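Local coordinates for B-cell lymphoma 3 protein (Homo sapiens, PDB 1K1A) that regulates transcription of NF-kappaB target genes, retaining p50 in the cytoplasm and acting as a coactivator with p50 or p52 homodimers in the nucleus, at residues 48-53 against 60-65; 81-86 against 117-122. One frame throughout, in Å; residues are numbered along the deposited sequence. Where two conformers were deposited one is given.

Contact 1: residues 48-53 against 60-65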
ATOM      1  N   THR A  48       8.034 -17.223   2.310  1.00 12.27           N
ATOM      2  CA  THR A  48       7.653 -18.328   1.448  1.00 11.74           C
ATOM      3  C   THR A  48       8.289 -18.069   0.097  1.00 11.33           C
ATOM      4  O   THR A  48       8.792 -16.971  -0.156  1.00 11.34           O
ATOM      5  CB  THR A  48       6.133 -18.388   1.263  1.00 11.75           C
ATOM      6  OG1 THR A  48       5.679 -17.194   0.604  1.00 12.05           O
ATOM      7  CG2 THR A  48       5.405 -18.369   2.614  1.00 12.04           C
ATOM      8  N   PRO A  49       8.293 -19.074  -0.767  1.00 10.65           N
ATOM      9  CA  PRO A  49       8.749 -18.885  -2.149  1.00 10.32           C
ATOM     10  C   PRO A  49       8.013 -17.748  -2.876  1.00 10.25           C
ATOM     11  O   PRO A  49       8.647 -17.035  -3.657  1.00  9.36           O
ATOM     12  CB  PRO A  49       8.460 -20.237  -2.794  1.00 10.89           C
ATOM     13  CG  PRO A  49       8.635 -21.203  -1.669  1.00 10.71           C
ATOM     14  CD  PRO A  49       7.984 -20.486  -0.472  1.00 10.72           C
ATOM     15  N   LEU A  50       6.719 -17.544  -2.591  1.00  9.34           N
ATOM     16  CA  LEU A  50       5.971 -16.469  -3.237  1.00  9.46           C
ATOM     17  C   LEU A  50       6.487 -15.093  -2.802  1.00  9.67           C
ATOM     18  O   LEU A  50       6.633 -14.188  -3.632  1.00  9.47           O
ATOM     19  CB  LEU A  50       4.459 -16.596  -2.970  1.00  9.47           C
ATOM     20  CG  LEU A  50       3.529 -15.536  -3.589  1.00  9.85           C
ATOM     21  CD1 LEU A  50       3.680 -15.481  -5.121  1.00 10.96           C
ATOM     22  CD2 LEU A  50       2.100 -15.813  -3.210  1.00  9.52           C
ATOM     23  N   HIS A  51       6.748 -14.934  -1.507  1.00  9.81           N
ATOM     24  CA  HIS A  51       7.316 -13.691  -1.005  1.00 10.69           C
ATOM     25  C   HIS A  51       8.583 -13.406  -1.795  1.00 10.73           C
ATOM     26  O   HIS A  51       8.826 -12.278  -2.210  1.00 10.57           O
ATOM     27  CB  HIS A  51       7.704 -13.809   0.475  1.00 10.78           C
ATOM     28  CG  HIS A  51       6.541 -13.943   1.416  1.00 12.30           C
ATOM     29  ND1 HIS A  51       5.404 -13.168   1.329  1.00 16.39           N
ATOM     30  CD2 HIS A  51       6.367 -14.743   2.495  1.00 13.01           C
ATOM     31  CE1 HIS A  51       4.571 -13.500   2.299  1.00 13.62           C
ATOM     32  NE2 HIS A  51       5.128 -14.456   3.018  1.00 15.57           N
ATOM     33  N   LEU A  52       9.410 -14.438  -1.965  1.00 10.93           N
ATOM     34  CA  LEU A  52      10.684 -14.291  -2.663  1.00 11.11           C
ATOM     35  C   LEU A  52      10.519 -13.936  -4.139  1.00 11.15           C
ATOM     36  O   LEU A  52      11.321 -13.182  -4.702  1.00 11.05           O
ATOM     37  CB  LEU A  52      11.536 -15.550  -2.497  1.00 11.71           C
ATOM     38  CG  LEU A  52      12.180 -15.666  -1.113  1.00 12.43           C
ATOM     39  CD1 LEU A  52      13.004 -16.961  -0.986  1.00 14.28           C
ATOM     40  CD2 LEU A  52      13.035 -14.442  -0.834  1.00 14.70           C
ATOM     41  N   ALA A  53       9.476 -14.471  -4.760  1.00 10.87           N
ATOM     42  CA  ALA A  53       9.199 -14.171  -6.159  1.00 11.54           C
ATOM     43  C   ALA A  53       8.877 -12.694  -6.340  1.00 12.29           C
ATOM     44  O   ALA A  53       9.270 -12.093  -7.334  1.00 12.47           O
ATOM     45  CB  ALA A  53       8.067 -15.027  -6.673  1.00 11.41           C
ATOM     46  N   SER A  60       6.420 -13.791 -13.728  1.00 13.42           N
ATOM     47  CA  SER A  60       6.061 -15.112 -14.246  1.00 12.99           C
ATOM     48  C   SER A  60       6.061 -16.189 -13.161  1.00 12.50           C
ATOM     49  O   SER A  60       5.259 -17.121 -13.204  1.00 12.15           O
ATOM     50  CB  SER A  60       7.002 -15.538 -15.366  1.00 13.11           C
ATOM     51  OG  SER A  60       6.806 -14.745 -16.517  0.72 13.35           O
ATOM     52  N   VAL A  61       6.980 -16.071 -12.207  1.00 12.11           N
ATOM     53  CA  VAL A  61       7.047 -17.015 -11.101  1.00 12.06           C
ATOM     54  C   VAL A  61       5.874 -16.797 -10.145  1.00 12.49           C
ATOM     55  O   VAL A  61       5.277 -17.758  -9.634  1.00 11.22           O
ATOM     56  CB  VAL A  61       8.390 -16.917 -10.371  1.00 12.35           C
ATOM     57  CG1 VAL A  61       8.491 -17.966  -9.270  0.50 12.35           C
ATOM     58  CG2 VAL A  61       9.539 -17.071 -11.371  0.50 11.95           C
ATOM     59  N   VAL A  62       5.540 -15.531  -9.918  1.00 12.45           N
ATOM     60  CA  VAL A  62       4.402 -15.189  -9.077  1.00 12.90           C
ATOM     61  C   VAL A  62       3.142 -15.875  -9.616  1.00 13.14           C
ATOM     62  O   VAL A  62       2.388 -16.498  -8.870  1.00 13.22           O
ATOM     63  CB  VAL A  62       4.167 -13.668  -9.050  1.00 12.80           C
ATOM     64  CG1 VAL A  62       2.807 -13.341  -8.415  1.00 12.92           C
ATOM     65  CG2 VAL A  62       5.309 -12.942  -8.313  1.00 12.78           C
ATOM     66  N   ARG A  63       2.925 -15.754 -10.919  1.00 13.74           N
ATOM     67  CA  ARG A  63       1.769 -16.355 -11.587  1.00 13.82           C
ATOM     68  C   ARG A  63       1.714 -17.878 -11.429  1.00 13.58           C
ATOM     69  O   ARG A  63       0.656 -18.448 -11.150  1.00 13.39           O
ATOM     70  CB  ARG A  63       1.785 -16.017 -13.086  1.00 14.51           C
ATOM     71  CG  ARG A  63       1.426 -14.563 -13.430  1.00 16.84           C
ATOM     72  CD  ARG A  63       1.208 -14.305 -14.933  1.00 20.98           C
ATOM     73  NE  ARG A  63       1.087 -12.871 -15.228  1.00 25.13           N
ATOM     74  CZ  ARG A  63      -0.064 -12.208 -15.259  1.00 26.84           C
ATOM     75  NH1 ARG A  63      -1.199 -12.846 -15.014  1.00 27.88           N
ATOM     76  NH2 ARG A  63      -0.085 -10.905 -15.527  1.00 28.14           N
ATOM     77  N   LEU A  64       2.848 -18.533 -11.650  1.00 12.74           N
ATOM     78  CA  LEU A  64       2.939 -19.989 -11.528  1.00 12.90           C
ATOM     79  C   LEU A  64       2.591 -20.432 -10.111  1.00 12.33           C
ATOM     80  O   LEU A  64       1.775 -21.333  -9.914  1.00 12.11           O
ATOM     81  CB  LEU A  64       4.347 -20.479 -11.892  0.50 12.91           C
ATOM     82  CG  LEU A  64       4.635 -21.986 -11.790  0.50 13.45           C
ATOM     83  CD1 LEU A  64       5.987 -22.316 -12.407  0.50 13.18           C
ATOM     84  CD2 LEU A  64       4.577 -22.476 -10.347  0.50 14.52           C
ATOM     85  N   LEU A  65       3.213 -19.788  -9.131  1.00 11.62           N
ATOM     86  CA  LEU A  65       3.022 -20.153  -7.735  1.00 11.97           C
ATOM     87  C   LEU A  65       1.591 -19.929  -7.263  1.00 12.24           C
ATOM     88  O   LEU A  65       1.011 -20.786  -6.606  1.00 12.13           O
ATOM     89  CB  LEU A  65       4.006 -19.396  -6.825  1.00 11.60           C
ATOM     90  CG  LEU A  65       5.484 -19.813  -6.913  1.00 12.03           C
ATOM     91  CD1 LEU A  65       6.331 -18.913  -6.027  1.00 12.00           C
ATOM     92  CD2 LEU A  65       5.671 -21.268  -6.518  1.00 12.89           C
TER
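Ala53 and Val62 mark the closest backbone approach of 48-53 to 60-65, with 5.7 Å from Ala53 CA to Val62 CA. The two helical segments run nearly antiparallel, their directions 155° apart and their axes 9.0 Å from each other at the nearest. Small and branched apolar side chains fill that spacing. The methyl CB of Ala53 meets neighbouring valines, lying 3.8 Å from Val62 CG2 and 3.9 Å from Val61 CG1. Such a helix-turn-helix hairpin is the helical half of an ankyrin repeat, here ANK 2, and Thr48 to His51 spell the TPLH sequence of that family. Thr48 is the N-cap: its OG1 accepts from His51 N at 3.3 Å, with an N-H...O angle of 168°. Pro49 and Leu50 follow in the first turn, where Leu65 reaches across and sets its CD1 against the backbone, 3.7 Å from Leu50 N. The same methyl also touches Pro49 CB. Leu50 carries CG anti to its backbone N (chi1 -180°), and the second torsion sets CD1 4.0 Å from Val62 CG1; the two side chains cross at about a right angle. Beyond the pair, Pro49 packs on helix 12-18, while Val62 touches Leu98 of helix 92-101.

Contact 2: residues 81-86 against 117-122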
ATOM      1  N   THR A  81       1.766  -9.177   3.335  1.00 11.46           N
ATOM      2  CA  THR A  81       1.237 -10.124   2.354  1.00 11.08           C
ATOM      3  C   THR A  81       2.010  -9.911   1.063  1.00 10.91           C
ATOM      4  O   THR A  81       2.820  -8.995   0.969  1.00 10.53           O
ATOM      5  CB  THR A  81      -0.269  -9.888   2.068  1.00 11.69           C
ATOM      6  OG1 THR A  81      -0.463  -8.563   1.533  1.00 10.36           O
ATOM      7  CG2 THR A  81      -1.105  -9.899   3.378  1.00 12.97           C
ATOM      8  N   ALA A  82       1.762 -10.758   0.072  1.00 10.45           N
ATOM      9  CA  ALA A  82       2.384 -10.601  -1.237  1.00 10.64           C
ATOM     10  C   ALA A  82       2.123  -9.198  -1.801  1.00 10.73           C
ATOM     11  O   ALA A  82       3.016  -8.568  -2.381  1.00 10.67           O
ATOM     12  CB  ALA A  82       1.859 -11.652  -2.177  1.00 11.51           C
ATOM     13  N   ALA A  83       0.899  -8.712  -1.624  1.00 10.58           N
ATOM     14  CA  ALA A  83       0.515  -7.393  -2.115  1.00 10.44           C
ATOM     15  C   ALA A  83       1.321  -6.274  -1.463  1.00 10.55           C
ATOM     16  O   ALA A  83       1.745  -5.338  -2.148  1.00  9.64           O
ATOM     17  CB  ALA A  83      -0.984  -7.157  -1.929  1.00 11.11           C
ATOM     18  N   HIS A  84       1.517  -6.362  -0.141  1.00 10.64           N
ATOM     19  CA  HIS A  84       2.309  -5.373   0.589  1.00 11.33           C
ATOM     20  C   HIS A  84       3.722  -5.340   0.018  1.00 11.29           C
ATOM     21  O   HIS A  84       4.311  -4.273  -0.165  1.00 10.88           O
ATOM     22  CB  HIS A  84       2.440  -5.733   2.088  1.00 11.32           C
ATOM     23  CG  HIS A  84       1.189  -5.551   2.902  1.00 11.91           C
ATOM     24  ND1 HIS A  84       0.810  -4.333   3.436  1.00 13.04           N
ATOM     25  CD2 HIS A  84       0.295  -6.454   3.367  1.00 12.23           C
ATOM     26  CE1 HIS A  84      -0.292  -4.489   4.151  1.00  9.45           C
ATOM     27  NE2 HIS A  84      -0.624  -5.767   4.128  1.00 13.52           N
ATOM     28  N   LEU A  85       4.288  -6.519  -0.212  1.00 10.78           N
ATOM     29  CA  LEU A  85       5.669  -6.610  -0.691  1.00 11.19           C
ATOM     30  C   LEU A  85       5.821  -6.065  -2.105  1.00 10.66           C
ATOM     31  O   LEU A  85       6.829  -5.425  -2.419  1.00 10.97           O
ATOM     32  CB  LEU A  85       6.187  -8.051  -0.611  1.00 11.26           C
ATOM     33  CG  LEU A  85       6.404  -8.604   0.801  1.00 12.36           C
ATOM     34  CD1 LEU A  85       6.806 -10.068   0.731  1.00 13.63           C
ATOM     35  CD2 LEU A  85       7.472  -7.789   1.540  1.00 13.15           C
ATOM     36  N   ALA A  86       4.827  -6.312  -2.957  1.00 10.92           N
ATOM     37  CA  ALA A  86       4.845  -5.757  -4.312  1.00 11.09           C
ATOM     38  C   ALA A  86       4.856  -4.232  -4.261  1.00 11.35           C
ATOM     39  O   ALA A  86       5.557  -3.587  -5.043  1.00 11.39           O
ATOM     40  CB  ALA A  86       3.675  -6.266  -5.142  1.00 10.96           C
ATOM     41  N   LEU A 117      -0.464  -0.928   8.507  1.00 16.23           N
ATOM     42  CA  LEU A 117      -0.739  -0.332   7.201  1.00 15.26           C
ATOM     43  C   LEU A 117      -1.308  -1.300   6.180  1.00 14.09           C
ATOM     44  O   LEU A 117      -0.988  -2.497   6.191  1.00 13.10           O
ATOM     45  CB  LEU A 117       0.548   0.278   6.619  1.00 15.18           C
ATOM     46  CG  LEU A 117       1.284   1.323   7.456  1.00 17.45           C
ATOM     47  CD1 LEU A 117       2.544   1.783   6.737  1.00 17.84           C
ATOM     48  CD2 LEU A 117       0.377   2.503   7.754  1.00 18.74           C
ATOM     49  N   THR A 118      -2.140  -0.771   5.282  1.00 12.66           N
ATOM     50  CA  THR A 118      -2.611  -1.531   4.134  1.00 11.96           C
ATOM     51  C   THR A 118      -1.590  -1.384   3.025  1.00 11.28           C
ATOM     52  O   THR A 118      -0.682  -0.561   3.120  1.00 10.26           O
ATOM     53  CB  THR A 118      -3.940  -0.976   3.606  1.00 12.12           C
ATOM     54  OG1 THR A 118      -3.727   0.352   3.094  1.00 12.08           O
ATOM     55  CG2 THR A 118      -4.942  -0.788   4.731  1.00 11.57           C
ATOM     56  N   ALA A 119      -1.753  -2.182   1.973  1.00 10.26           N
ATOM     57  CA  ALA A 119      -0.921  -2.071   0.786  1.00  9.96           C
ATOM     58  C   ALA A 119      -1.001  -0.661   0.191  1.00  9.65           C
ATOM     59  O   ALA A 119       0.003  -0.122  -0.274  1.00  9.95           O
ATOM     60  CB  ALA A 119      -1.334  -3.102  -0.236  1.00  9.66           C
ATOM     61  N   LEU A 120      -2.192  -0.068   0.217  1.00  9.46           N
ATOM     62  CA  LEU A 120      -2.380   1.293  -0.292  1.00 10.14           C
ATOM     63  C   LEU A 120      -1.531   2.329   0.459  1.00 10.28           C
ATOM     64  O   LEU A 120      -0.930   3.218  -0.158  1.00 10.93           O
ATOM     65  CB  LEU A 120      -3.865   1.688  -0.285  1.00  9.64           C
ATOM     66  CG  LEU A 120      -4.174   3.081  -0.827  1.00 10.52           C
ATOM     67  CD1 LEU A 120      -3.621   3.208  -2.245  1.00 10.52           C
ATOM     68  CD2 LEU A 120      -5.671   3.347  -0.812  1.00  9.75           C
ATOM     69  N   HIS A 121      -1.486   2.224   1.786  1.00 11.04           N
ATOM     70  CA  HIS A 121      -0.640   3.116   2.589  1.00 11.69           C
ATOM     71  C   HIS A 121       0.815   2.996   2.147  1.00 11.69           C
ATOM     72  O   HIS A 121       1.490   3.993   1.931  1.00 12.14           O
ATOM     73  CB  HIS A 121      -0.727   2.787   4.086  1.00 12.18           C
ATOM     74  CG  HIS A 121      -2.038   3.142   4.719  1.00 13.52           C
ATOM     75  ND1 HIS A 121      -2.433   4.446   4.943  1.00 16.15           N
ATOM     76  CD2 HIS A 121      -3.028   2.363   5.216  1.00 14.04           C
ATOM     77  CE1 HIS A 121      -3.616   4.451   5.532  1.00 14.56           C
ATOM     78  NE2 HIS A 121      -4.003   3.200   5.698  1.00 15.98           N
ATOM     79  N   VAL A 122       1.301   1.762   2.043  1.00 11.52           N
ATOM     80  CA  VAL A 122       2.665   1.503   1.596  1.00 11.34           C
ATOM     81  C   VAL A 122       2.924   2.102   0.210  1.00 11.12           C
ATOM     82  O   VAL A 122       3.926   2.788  -0.000  1.00 11.03           O
ATOM     83  CB  VAL A 122       2.968  -0.009   1.557  1.00 11.39           C
ATOM     84  CG1 VAL A 122       4.337  -0.262   0.945  1.00 10.85           C
ATOM     85  CG2 VAL A 122       2.903  -0.602   2.964  1.00 12.16           C
TER
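His84 drives its imidazole edge into the turn that opens 117-122, and the tight part of this contact lies there. His84 CE1 stands 2.9 Å from Leu117 O, which sits at the ring edge near its plane. His84 CE1 is also 3.5 Å from Ala119 N, obliquely to the ring. With CG anti to its carbonyl carbon (chi1 -72°), the ring extends across from ANK 3 to the backbone at the start of the next repeat, ANK 4. The backbones come close as well: His84 CA and Ala119 CA are 4.6 Å apart, a spacing that the small Ala119 permits, and Ala83 CB lies 4.4 Å from Ala119 CB.

Packing is looser towards Val122, which is partly exposed. Val122 CG1 comes no nearer than 4.2 Å to His84 O, and CG2 lies near the plane of the ring, beyond its edge. Leu117, also partly exposed, gives the contact its carbonyl while its side chain leads off to the loop at Asp146. Thr118 caps helix 119-126, its OG1 accepting from His121 N at 3.2 Å and 164°.

In ankyrin repeats the histidine of the TPLH-like sequence commonly donates from its ring to a carbonyl of the following repeat. The approach of CE1 to Leu117 O is short for a carbon, so which ring position is nitrogen may be uncertain: turned over about the CB-CG bond, the ring would bring NE2 to this edge, consistent with a polar tie between repeats.

Contacts 1 and 2 illustrate the two directions in which an ankyrin domain is held together. The 48-53/60-65 contact joins the paired helices inside ANK 2, whereas 81-86/117-122 joins the leading helices of ANK 3 and ANK 4. Both are buried, but contact 2 lies about 4 Å from the centre of the chain and contact 1 about 19 Å, centre to centre. Contact 1 is purely apolar; contact 2 adds a histidine ring set against backbone. Where they adjoin, His51 ND1 lies 3.5 Å from Leu85 CD1, and Leu50 packs on Ala82. His51 also touches the loop at Asp76, between ANK 2 and ANK 3.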